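Local coordinates for CRISPR-associated protein CasA/Cse1 (Thermus thermophilus, PDB 4AN8) that forms part of the Cascade ribonucleoprotein complex of type I-E CRISPR immunity, which uses CRISPR RNA to target invading nucleic acids, and probably helps select foreign DNA, at residues F111-D116 with R159-H164; L203-V208 with E323-L328; S302-F307 with E361-P366. One frame throughout, in Å; residues are numbered along the deposited sequence.

How the interactions relate
Interactions 2 and 3 are neighbours, with centres about 17 Å apart, while interaction 1 stands off at about 28 Å from the centre of interaction 2 and about 32 Å from that of interaction 3. Along the chain, interaction 1 closes before the others begin, whereas the segments of interactions 2 and 3 alternate. The two meet where Ala325 CB of helix 320-333 packs on Leu365 CD1, just beyond strand 354-364, at 4.1 Å. That helix therefore lies between helix 199-206 and the chain leaving the strand. The bound acetate, probably from the crystallisation liquor, lies beside interaction 1; all three contacts are buried parts of the fold.

Interaction 1: F111-D116 with R159-H164; sequences FLQVAD and RALLVH. With ACT (acetate ion), chain C.
Leu161 packs its CD2 methyl against three consecutive loop residues, Phe111, Leu112 and Gln113. Its CG is anti to the backbone N (chi1 174°), which directs the isobutyl group off the helix. CD2 then lies 3.4 Å from Phe111 O, 3.9 Å from Leu112 CB and 3.7 Å from both Gln113 CG and NE2, a snug fit for a branched apolar side chain. The methyl thus rests against a bonded pair: Gln113 NE2 donates to Phe111 O at 2.8 Å, with the oxygen in the amide plane, and also to Leu104 O, while Gln113 OE1 accepts from Leu254 N. A glutamine suits the place because it can both donate and accept within a buried loop. Packing is looser one residue on, where Leu162 CD2 only reaches the edge of the Phe111 ring, 4.4 Å from Phe111 CE2. Farther along the helix, His164 ND1 makes weak hydrogen bonds to the acetate, 3.3 Å to OXT and 3.5 Å to O, and His164 NE2 bonds to Tyr266 OH. Helix 154-167 is thus placed between the loop, helix 50-67, which receives Leu162 and Val163, and strand 250-256, touched by Leu161 and His164.

Interaction 2: L203-V208 with E323-L328; sequences LLLNLV and EHAENL
The C-terminal end of helix 199-206, with the inverse gamma turn centred on Leu207 that follows it, is met by the imidazole of His324 from helix 320-333. Carbonyl oxygens near the end of a helix lack the full set of backbone donors found farther in; that of Leu204 receives a weak bond from Leu207 N. His324 NE2 supplies a stronger one, donating to Leu204 O at 2.8 Å with an N-H...O angle of 162°. The oxygen lies in the imidazole plane and the nitrogen in the carbonyl plane, so the ring is well aimed. Histidine suits this place because a flat, compact ring can donate at its rim and still be packed on its face. His324 CG is anti to the backbone N (chi1 163°), which carries the ring across to the other helix.

Around the rim, His324 CD2 comes within 3.1 Å of Leu205 O. The gamma turn brings Leu207 O and Val208 CA over one face: Val208 CA makes a CH-pi contact 4.1 Å from the His324 ring centroid, and Val208 CG2 lies 3.8 Å from His324 CB. Leu207 O is near His324 NE2, but the angle is too poor for a hydrogen bond. So many carbonyl oxygens at a helix end may favour a positive imidazole.

The rest of the contact is apolar. Leu205 CD2 sits 4.0 Å from Ala325 CB, whose small methyl lets the backbones approach closely, and 4.1 Å from Leu328 CD2. Leu204 and Leu328 both reach Val77 of helix 74-83, while Leu207 turns to Leu61 and His65 of helix 50-67, so that helices 320-333, 74-83 and 50-67 all pack against this end of helix 199-206, together with Phe86 from a loop.

Interaction 3: S302-F307 with E361-P366; sequences SFWRDF and EVYPLP
Phe303 opens the contact with its CB, which lies 3.2 Å from Glu361 OE1. The same methylene is near Tyr363 OH, and the hydroxyl also sits at the edge of the Phe303 ring. Although so close to hydrocarbon, Glu361 OE1 has a polar partner on its own strand: Tyr363 OH donates to it at 2.8 Å, coming from above the carboxylate plane. The other oxygen, Glu361 OE2, forms a salt bridge with Arg359.

Trp304 follows, its side chain crossing that of Tyr363 at about a right angle. Trp304 CB is 4.0 Å from Tyr363 CE1, and Trp304 CD1 is 3.8 Å from Tyr363 OH, which lies at the edge of the indole. The position of CG between the backbone N and the carbonyl carbon (chi1 51°) carries the indole to helix 429-446, where Trp304 NE1 bonds to Asp438 OD1 and the ring stacks on Phe441. Tryptophan suits this place, joining a broad apolar surface to one N-H donor.

Segment 303-306 is a 3-10 turn laid against strand 354-364, an edge strand, within this chain, of a three-stranded antiparallel sheet. Since side chains two apart on a strand point the same way, Glu361 and Tyr363 both face the turn. Tyrosine fits here by offering a flat face to Phe307 and, at its tip, a hydroxyl to Glu361.

Beyond the turn, Phe307 directs its edge at that face in a T-shaped pair, centroids 5.1 Å apart and planes at 72°. Between these two rings, Phe307 CZ comes nearest, 3.8 Å from Tyr363 CE2. Trp304 CA lies over the centre of one face of the Phe307 ring, and Phe441 and Phe445 bring helix 429-446 against this phenylalanine.

Interaction 1: F111-D116 with R159-H164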
loop_
_atom_site.group_PDB
_atom_site.type_symbol
_atom_site.label_atom_id
_atom_site.label_comp_id
_atom_site.label_asym_id
_atom_site.label_seq_id
_atom_site.Cartn_x
_atom_site.Cartn_y
_atom_site.Cartn_z
ATOM N N PHE A 111 7.086 2.989 23.370
ATOM C CA PHE A 111 7.022 3.349 21.960
ATOM C C PHE A 111 5.599 3.230 21.374
ATOM O O PHE A 111 4.950 2.165 21.445
ATOM C CB PHE A 111 8.031 2.478 21.181
ATOM C CG PHE A 111 8.063 2.761 19.719
ATOM C CD1 PHE A 111 8.801 3.822 19.222
ATOM C CD2 PHE A 111 7.324 1.991 18.836
ATOM C CE1 PHE A 111 8.813 4.092 17.883
ATOM C CE2 PHE A 111 7.339 2.257 17.500
ATOM C CZ PHE A 111 8.089 3.308 17.020
ATOM N N LEU A 112 5.109 4.325 20.817
ATOM C CA LEU A 112 3.779 4.373 20.182
ATOM C C LEU A 112 2.624 3.946 21.098
ATOM O O LEU A 112 1.589 3.489 20.623
ATOM C CB LEU A 112 3.765 3.533 18.896
ATOM C CG LEU A 112 3.727 4.288 17.560
ATOM C CD1 LEU A 112 2.678 5.416 17.531
ATOM C CD2 LEU A 112 5.075 4.853 17.224
ATOM N N GLN A 113 2.783 4.136 22.399
ATOM C CA GLN A 113 1.800 3.642 23.353
ATOM C C GLN A 113 1.459 4.707 24.404
ATOM O O GLN A 113 1.998 5.803 24.368
ATOM C CB GLN A 113 2.318 2.358 24.006
ATOM C CG GLN A 113 2.549 1.229 23.021
ATOM C CD GLN A 113 3.389 0.134 23.609
ATOM O OE1 GLN A 113 2.932 -0.608 24.464
ATOM N NE2 GLN A 113 4.633 0.028 23.164
ATOM N N VAL A 114 0.550 4.384 25.315
ATOM C CA VAL A 114 0.094 5.333 26.330
ATOM C C VAL A 114 0.428 4.718 27.675
ATOM O O VAL A 114 -0.151 3.690 28.049
ATOM C CB VAL A 114 -1.437 5.560 26.253
ATOM C CG1 VAL A 114 -1.892 6.609 27.295
ATOM C CG2 VAL A 114 -1.870 5.958 24.834
ATOM N N ALA A 115 1.370 5.328 28.389
ATOM C CA ALA A 115 1.952 4.719 29.570
ATOM C C ALA A 115 0.928 4.473 30.661
ATOM O O ALA A 115 1.061 3.521 31.412
ATOM C CB ALA A 115 3.094 5.576 30.106
ATOM N N ASP A 116 -0.091 5.322 30.748
ATOM C CA ASP A 116 -1.048 5.219 31.843
ATOM C C ASP A 116 -2.439 4.712 31.461
ATOM O O ASP A 116 -3.407 4.946 32.190
ATOM C CB ASP A 116 -1.158 6.539 32.621
ATOM C CG ASP A 116 -1.521 7.713 31.737
ATOM O OD1 ASP A 116 -1.933 7.489 30.581
ATOM O OD2 ASP A 116 -1.399 8.866 32.198
ATOM N N ARG A 159 5.406 -5.429 15.820
ATOM C CA ARG A 159 4.904 -5.334 14.454
ATOM C C ARG A 159 3.383 -5.138 14.365
ATOM O O ARG A 159 2.908 -4.371 13.547
ATOM C CB ARG A 159 5.374 -6.511 13.593
ATOM C CG ARG A 159 6.906 -6.552 13.465
ATOM C CD ARG A 159 7.375 -7.520 12.409
ATOM N NE ARG A 159 6.988 -8.897 12.693
ATOM C CZ ARG A 159 7.767 -9.795 13.297
ATOM N NH1 ARG A 159 8.978 -9.458 13.703
ATOM N NH2 ARG A 159 7.326 -11.031 13.501
ATOM N N ALA A 160 2.632 -5.835 15.206
ATOM C CA ALA A 160 1.192 -5.698 15.210
ATOM C C ALA A 160 0.808 -4.270 15.652
ATOM O O ALA A 160 -0.103 -3.663 15.105
ATOM C CB ALA A 160 0.591 -6.720 16.140
ATOM N N LEU A 161 1.527 -3.733 16.635
ATOM C CA LEU A 161 1.301 -2.353 17.060
ATOM C C LEU A 161 1.422 -1.406 15.872
ATOM O O LEU A 161 0.547 -0.593 15.619
ATOM C CB LEU A 161 2.295 -1.962 18.147
ATOM C CG LEU A 161 2.289 -0.494 18.597
ATOM C CD1 LEU A 161 0.897 -0.050 19.078
ATOM C CD2 LEU A 161 3.370 -0.253 19.677
ATOM N N LEU A 162 2.520 -1.526 15.142
ATOM C CA LEU A 162 2.826 -0.626 14.051
ATOM C C LEU A 162 1.775 -0.751 12.972
ATOM O O LEU A 162 1.323 0.231 12.429
ATOM C CB LEU A 162 4.168 -0.975 13.436
ATOM C CG LEU A 162 5.380 -0.179 13.861
ATOM C CD1 LEU A 162 6.514 -0.557 12.874
ATOM C CD2 LEU A 162 5.090 1.322 13.803
ATOM N N VAL A 163 1.387 -1.980 12.659
ATOM C CA VAL A 163 0.385 -2.151 11.636
ATOM C C VAL A 163 -0.901 -1.446 12.071
ATOM O O VAL A 163 -1.501 -0.703 11.298
ATOM C CB VAL A 163 0.122 -3.645 11.337
ATOM C CG1 VAL A 163 -1.210 -3.808 10.566
ATOM C CG2 VAL A 163 1.335 -4.254 10.579
ATOM N N HIS A 164 -1.315 -1.684 13.311
ATOM C CA HIS A 164 -2.605 -1.157 13.765
ATOM C C HIS A 164 -2.668 0.363 13.722
ATOM O O HIS A 164 -3.689 0.923 13.363
ATOM C CB HIS A 164 -2.922 -1.658 15.183
ATOM C CG HIS A 164 -4.318 -1.360 15.638
ATOM N ND1 HIS A 164 -5.432 -1.916 15.043
ATOM C CD2 HIS A 164 -4.781 -0.585 16.647
ATOM C CE1 HIS A 164 -6.518 -1.485 15.654
ATOM N NE2 HIS A 164 -6.151 -0.671 16.630
HETATM C C ACT C . -5.927 -3.628 11.658
HETATM O O ACT C . -4.739 -3.641 12.109
HETATM O OXT ACT C . -6.860 -3.551 12.529
HETATM C CH3 ACT C . -6.211 -3.690 10.166
#

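Interaction 2: L203-V208 with E323-L328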
loop_
_atom_site.group_PDB
_atom_site.type_symbol
_atom_site.label_atom_id
_atom_site.label_comp_id
_atom_site.label_asym_id
_atom_site.label_seq_id
_atom_site.Cartn_x
_atom_site.Cartn_y
_atom_site.Cartn_z
ATOM N N LEU A 203 14.879 1.978 0.370
ATOM C CA LEU A 203 14.796 3.204 1.168
ATOM C C LEU A 203 15.123 4.452 0.341
ATOM O O LEU A 203 14.384 5.431 0.379
ATOM C CB LEU A 203 15.698 3.126 2.412
ATOM C CG LEU A 203 15.224 2.073 3.416
ATOM C CD1 LEU A 203 16.138 1.982 4.611
ATOM C CD2 LEU A 203 13.755 2.311 3.870
ATOM N N LEU A 204 16.213 4.428 -0.424
ATOM C CA LEU A 204 16.567 5.584 -1.265
ATOM C C LEU A 204 15.481 5.969 -2.303
ATOM O O LEU A 204 15.243 7.159 -2.559
ATOM C CB LEU A 204 17.904 5.347 -1.978
ATOM C CG LEU A 204 19.160 5.329 -1.091
ATOM C CD1 LEU A 204 20.389 4.819 -1.863
ATOM C CD2 LEU A 204 19.426 6.711 -0.486
ATOM N N LEU A 205 14.848 4.952 -2.904
ATOM C CA LEU A 205 13.798 5.155 -3.880
ATOM C C LEU A 205 12.529 5.744 -3.259
ATOM O O LEU A 205 11.667 6.242 -3.978
ATOM C CB LEU A 205 13.480 3.847 -4.608
ATOM C CG LEU A 205 14.580 3.315 -5.536
ATOM C CD1 LEU A 205 14.418 1.825 -5.790
ATOM C CD2 LEU A 205 14.620 4.106 -6.829
ATOM N N ASN A 206 12.424 5.701 -1.928
ATOM C CA ASN A 206 11.250 6.242 -1.235
ATOM C C ASN A 206 11.577 7.484 -0.417
ATOM O O ASN A 206 10.689 8.045 0.228
ATOM C CB ASN A 206 10.607 5.183 -0.325
ATOM C CG ASN A 206 9.867 4.116 -1.110
ATOM O OD1 ASN A 206 8.673 4.246 -1.364
ATOM N ND2 ASN A 206 10.587 3.068 -1.527
ATOM N N LEU A 207 12.845 7.911 -0.460
ATOM C CA LEU A 207 13.269 9.097 0.290
ATOM C C LEU A 207 13.044 10.378 -0.484
ATOM O O LEU A 207 13.990 10.999 -0.956
ATOM C CB LEU A 207 14.736 9.025 0.707
ATOM C CG LEU A 207 15.079 8.241 1.965
ATOM C CD1 LEU A 207 16.591 8.226 2.132
ATOM C CD2 LEU A 207 14.422 8.865 3.172
ATOM N N VAL A 208 11.778 10.769 -0.582
ATOM C CA VAL A 208 11.356 11.976 -1.268
ATOM C C VAL A 208 11.923 13.224 -0.570
ATOM O O VAL A 208 11.962 13.284 0.675
ATOM C CB VAL A 208 9.814 12.010 -1.310
ATOM C CG1 VAL A 208 9.278 13.294 -2.012
ATOM C CG2 VAL A 208 9.283 10.715 -1.984
ATOM N N GLU A 323 6.962 9.402 -8.162
ATOM C CA GLU A 323 7.569 10.514 -8.891
ATOM C C GLU A 323 9.064 10.572 -8.605
ATOM O O GLU A 323 9.868 10.724 -9.515
ATOM C CB GLU A 323 6.897 11.843 -8.556
ATOM C CG GLU A 323 7.334 12.996 -9.446
ATOM C CD GLU A 323 6.514 14.273 -9.223
ATOM O OE1 GLU A 323 5.765 14.346 -8.224
ATOM O OE2 GLU A 323 6.613 15.209 -10.049
ATOM N N HIS A 324 9.429 10.437 -7.334
ATOM C CA HIS A 324 10.837 10.502 -6.907
ATOM C C HIS A 324 11.652 9.317 -7.456
ATOM O O HIS A 324 12.736 9.510 -8.000
ATOM C CB HIS A 324 10.909 10.565 -5.379
ATOM C CG HIS A 324 12.248 10.232 -4.807
ATOM N ND1 HIS A 324 13.301 11.120 -4.799
ATOM C CD2 HIS A 324 12.702 9.114 -4.192
ATOM C CE1 HIS A 324 14.339 10.569 -4.201
ATOM N NE2 HIS A 324 14.003 9.349 -3.821
ATOM N N ALA A 325 11.120 8.102 -7.339
ATOM C CA ALA A 325 11.811 6.926 -7.859
ATOM C C ALA A 325 12.035 7.059 -9.373
ATOM O O ALA A 325 13.133 6.806 -9.875
ATOM C CB ALA A 325 11.033 5.649 -7.544
ATOM N N GLU A 326 10.996 7.470 -10.084
ATOM C CA GLU A 326 11.090 7.660 -11.529
ATOM C C GLU A 326 12.232 8.624 -11.874
ATOM O O GLU A 326 13.089 8.309 -12.703
ATOM C CB GLU A 326 9.755 8.160 -12.086
ATOM C CG GLU A 326 9.497 7.795 -13.538
ATOM C CD GLU A 326 9.846 8.913 -14.513
ATOM O OE1 GLU A 326 10.334 9.981 -14.075
ATOM O OE2 GLU A 326 9.617 8.723 -15.724
ATOM N N ASN A 327 12.257 9.787 -11.229
ATOM C CA ASN A 327 13.316 10.765 -11.447
ATOM C C ASN A 327 14.703 10.188 -11.116
ATOM O O ASN A 327 15.634 10.254 -11.928
ATOM C CB ASN A 327 13.029 12.029 -10.640
ATOM C CG ASN A 327 14.078 13.103 -10.832
ATOM O OD1 ASN A 327 14.760 13.492 -9.879
ATOM N ND2 ASN A 327 14.210 13.602 -12.067
ATOM N N LEU A 328 14.834 9.597 -9.936
ATOM C CA LEU A 328 16.064 8.916 -9.592
ATOM C C LEU A 328 16.468 7.889 -10.662
ATOM O O LEU A 328 17.649 7.748 -10.989
ATOM C CB LEU A 328 15.935 8.227 -8.231
ATOM C CG LEU A 328 17.241 8.106 -7.454
ATOM C CD1 LEU A 328 17.801 9.511 -7.155
ATOM C CD2 LEU A 328 17.040 7.314 -6.149
#

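Interaction 3: S302-F307 with E361-P366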
loop_
_atom_site.group_PDB
_atom_site.type_symbol
_atom_site.label_atom_id
_atom_site.label_comp_id
_atom_site.label_asym_id
_atom_site.label_seq_id
_atom_site.Cartn_x
_atom_site.Cartn_y
_atom_site.Cartn_z
ATOM N N SER A 302 -9.035 -4.749 -11.071
ATOM C CA SER A 302 -7.578 -4.713 -11.190
ATOM C C SER A 302 -7.024 -3.332 -10.898
ATOM O O SER A 302 -7.497 -2.341 -11.438
ATOM C CB SER A 302 -7.145 -5.141 -12.602
ATOM O OG SER A 302 -7.369 -6.525 -12.817
ATOM N N PHE A 303 -5.996 -3.268 -10.064
ATOM C CA PHE A 303 -5.465 -1.987 -9.634
ATOM C C PHE A 303 -4.832 -1.131 -10.752
ATOM O O PHE A 303 -4.978 0.091 -10.772
ATOM C CB PHE A 303 -4.469 -2.174 -8.492
ATOM C CG PHE A 303 -4.039 -0.889 -7.885
ATOM C CD1 PHE A 303 -4.960 -0.083 -7.241
ATOM C CD2 PHE A 303 -2.729 -0.446 -8.013
ATOM C CE1 PHE A 303 -4.553 1.158 -6.681
ATOM C CE2 PHE A 303 -2.322 0.772 -7.473
ATOM C CZ PHE A 303 -3.228 1.576 -6.810
ATOM N N TRP A 304 -4.124 -1.769 -11.673
ATOM C CA TRP A 304 -3.435 -1.045 -12.735
ATOM C C TRP A 304 -4.422 -0.263 -13.600
ATOM O O TRP A 304 -4.031 0.634 -14.356
ATOM C CB TRP A 304 -2.558 -1.981 -13.591
ATOM C CG TRP A 304 -3.281 -3.199 -14.111
ATOM C CD1 TRP A 304 -3.346 -4.421 -13.519
ATOM C CD2 TRP A 304 -4.062 -3.293 -15.311
ATOM N NE1 TRP A 304 -4.106 -5.283 -14.274
ATOM C CE2 TRP A 304 -4.550 -4.616 -15.390
ATOM C CE3 TRP A 304 -4.372 -2.400 -16.336
ATOM C CZ2 TRP A 304 -5.362 -5.062 -16.452
ATOM C CZ3 TRP A 304 -5.168 -2.850 -17.406
ATOM C CH2 TRP A 304 -5.658 -4.166 -17.441
ATOM N N ARG A 305 -5.700 -0.599 -13.479
ATOM C CA ARG A 305 -6.737 0.102 -14.226
ATOM C C ARG A 305 -6.848 1.567 -13.842
ATOM O O ARG A 305 -7.404 2.361 -14.585
ATOM C CB ARG A 305 -8.084 -0.565 -14.020
ATOM C CG ARG A 305 -8.232 -1.820 -14.815
ATOM C CD ARG A 305 -9.629 -1.855 -15.343
ATOM N NE ARG A 305 -10.378 -2.915 -14.733
ATOM C CZ ARG A 305 -11.693 -3.042 -14.814
ATOM N NH1 ARG A 305 -12.435 -2.153 -15.465
ATOM N NH2 ARG A 305 -12.254 -4.071 -14.210
ATOM N N ASP A 306 -6.326 1.921 -12.677
ATOM C CA ASP A 306 -6.312 3.315 -12.251
ATOM C C ASP A 306 -5.009 4.039 -12.598
ATOM O O ASP A 306 -4.856 5.207 -12.237
ATOM C CB ASP A 306 -6.569 3.417 -10.738
ATOM C CG ASP A 306 -7.964 2.985 -10.357
ATOM O OD1 ASP A 306 -8.925 3.439 -10.994
ATOM O OD2 ASP A 306 -8.112 2.159 -9.436
ATOM N N PHE A 307 -4.068 3.368 -13.259
ATOM C CA PHE A 307 -2.749 3.970 -13.479
ATOM C C PHE A 307 -2.716 5.224 -14.388
ATOM O O PHE A 307 -1.783 6.024 -14.281
ATOM C CB PHE A 307 -1.707 2.960 -13.984
ATOM C CG PHE A 307 -1.139 2.047 -12.915
ATOM C CD1 PHE A 307 -1.521 2.166 -11.580
ATOM C CD2 PHE A 307 -0.209 1.064 -13.258
ATOM C CE1 PHE A 307 -0.991 1.324 -10.628
ATOM C CE2 PHE A 307 0.326 0.228 -12.321
ATOM C CZ PHE A 307 -0.049 0.354 -11.000
ATOM N N GLU A 361 0.884 -5.989 -4.544
ATOM C CA GLU A 361 1.044 -6.090 -5.991
ATOM C C GLU A 361 2.415 -5.621 -6.471
ATOM O O GLU A 361 2.983 -4.693 -5.927
ATOM C CB GLU A 361 -0.091 -5.385 -6.721
ATOM C CG GLU A 361 -1.159 -6.361 -7.105
ATOM C CD GLU A 361 -2.522 -5.747 -7.155
ATOM O OE1 GLU A 361 -2.659 -4.648 -7.752
ATOM O OE2 GLU A 361 -3.452 -6.372 -6.592
ATOM N N VAL A 362 2.950 -6.297 -7.478
ATOM C CA VAL A 362 4.266 -5.977 -7.975
ATOM C C VAL A 362 4.167 -5.608 -9.461
ATOM O O VAL A 362 3.516 -6.306 -10.250
ATOM C CB VAL A 362 5.237 -7.154 -7.763
ATOM C CG1 VAL A 362 6.654 -6.752 -8.138
ATOM C CG2 VAL A 362 5.194 -7.613 -6.319
ATOM N N TYR A 363 4.791 -4.498 -9.838
ATOM C CA TYR A 363 4.779 -4.058 -11.232
ATOM C C TYR A 363 6.182 -3.650 -11.617
ATOM O O TYR A 363 6.973 -3.274 -10.757
ATOM C CB TYR A 363 3.848 -2.867 -11.433
ATOM C CG TYR A 363 2.417 -3.170 -11.114
ATOM C CD1 TYR A 363 1.612 -3.815 -12.039
ATOM C CD2 TYR A 363 1.875 -2.842 -9.879
ATOM C CE1 TYR A 363 0.312 -4.125 -11.754
ATOM C CE2 TYR A 363 0.560 -3.145 -9.576
ATOM C CZ TYR A 363 -0.220 -3.789 -10.517
ATOM O OH TYR A 363 -1.534 -4.095 -10.248
ATOM N N PRO A 364 6.505 -3.735 -12.912
ATOM C CA PRO A 364 7.752 -3.086 -13.319
ATOM C C PRO A 364 7.627 -1.593 -13.067
ATOM O O PRO A 364 6.512 -1.084 -12.896
ATOM C CB PRO A 364 7.856 -3.393 -14.822
ATOM C CG PRO A 364 6.539 -3.940 -15.226
ATOM C CD PRO A 364 5.870 -4.493 -14.001
ATOM N N LEU A 365 8.759 -0.908 -12.998
ATOM C CA LEU A 365 8.779 0.541 -12.906
ATOM C C LEU A 365 9.567 1.055 -14.105
ATOM O O LEU A 365 10.787 1.207 -14.046
ATOM C CB LEU A 365 9.427 0.994 -11.600
ATOM C CG LEU A 365 8.950 2.349 -11.110
ATOM C CD1 LEU A 365 9.272 2.540 -9.645
ATOM C CD2 LEU A 365 9.575 3.456 -11.953
ATOM N N PRO A 366 8.866 1.301 -15.210
ATOM C CA PRO A 366 9.459 1.624 -16.520
ATOM C C PRO A 366 10.265 2.918 -16.454
ATOM O O PRO A 366 9.811 3.859 -15.826
ATOM C CB PRO A 366 8.235 1.809 -17.419
ATOM C CG PRO A 366 7.082 1.129 -16.659
ATOM C CD PRO A 366 7.395 1.351 -15.218
#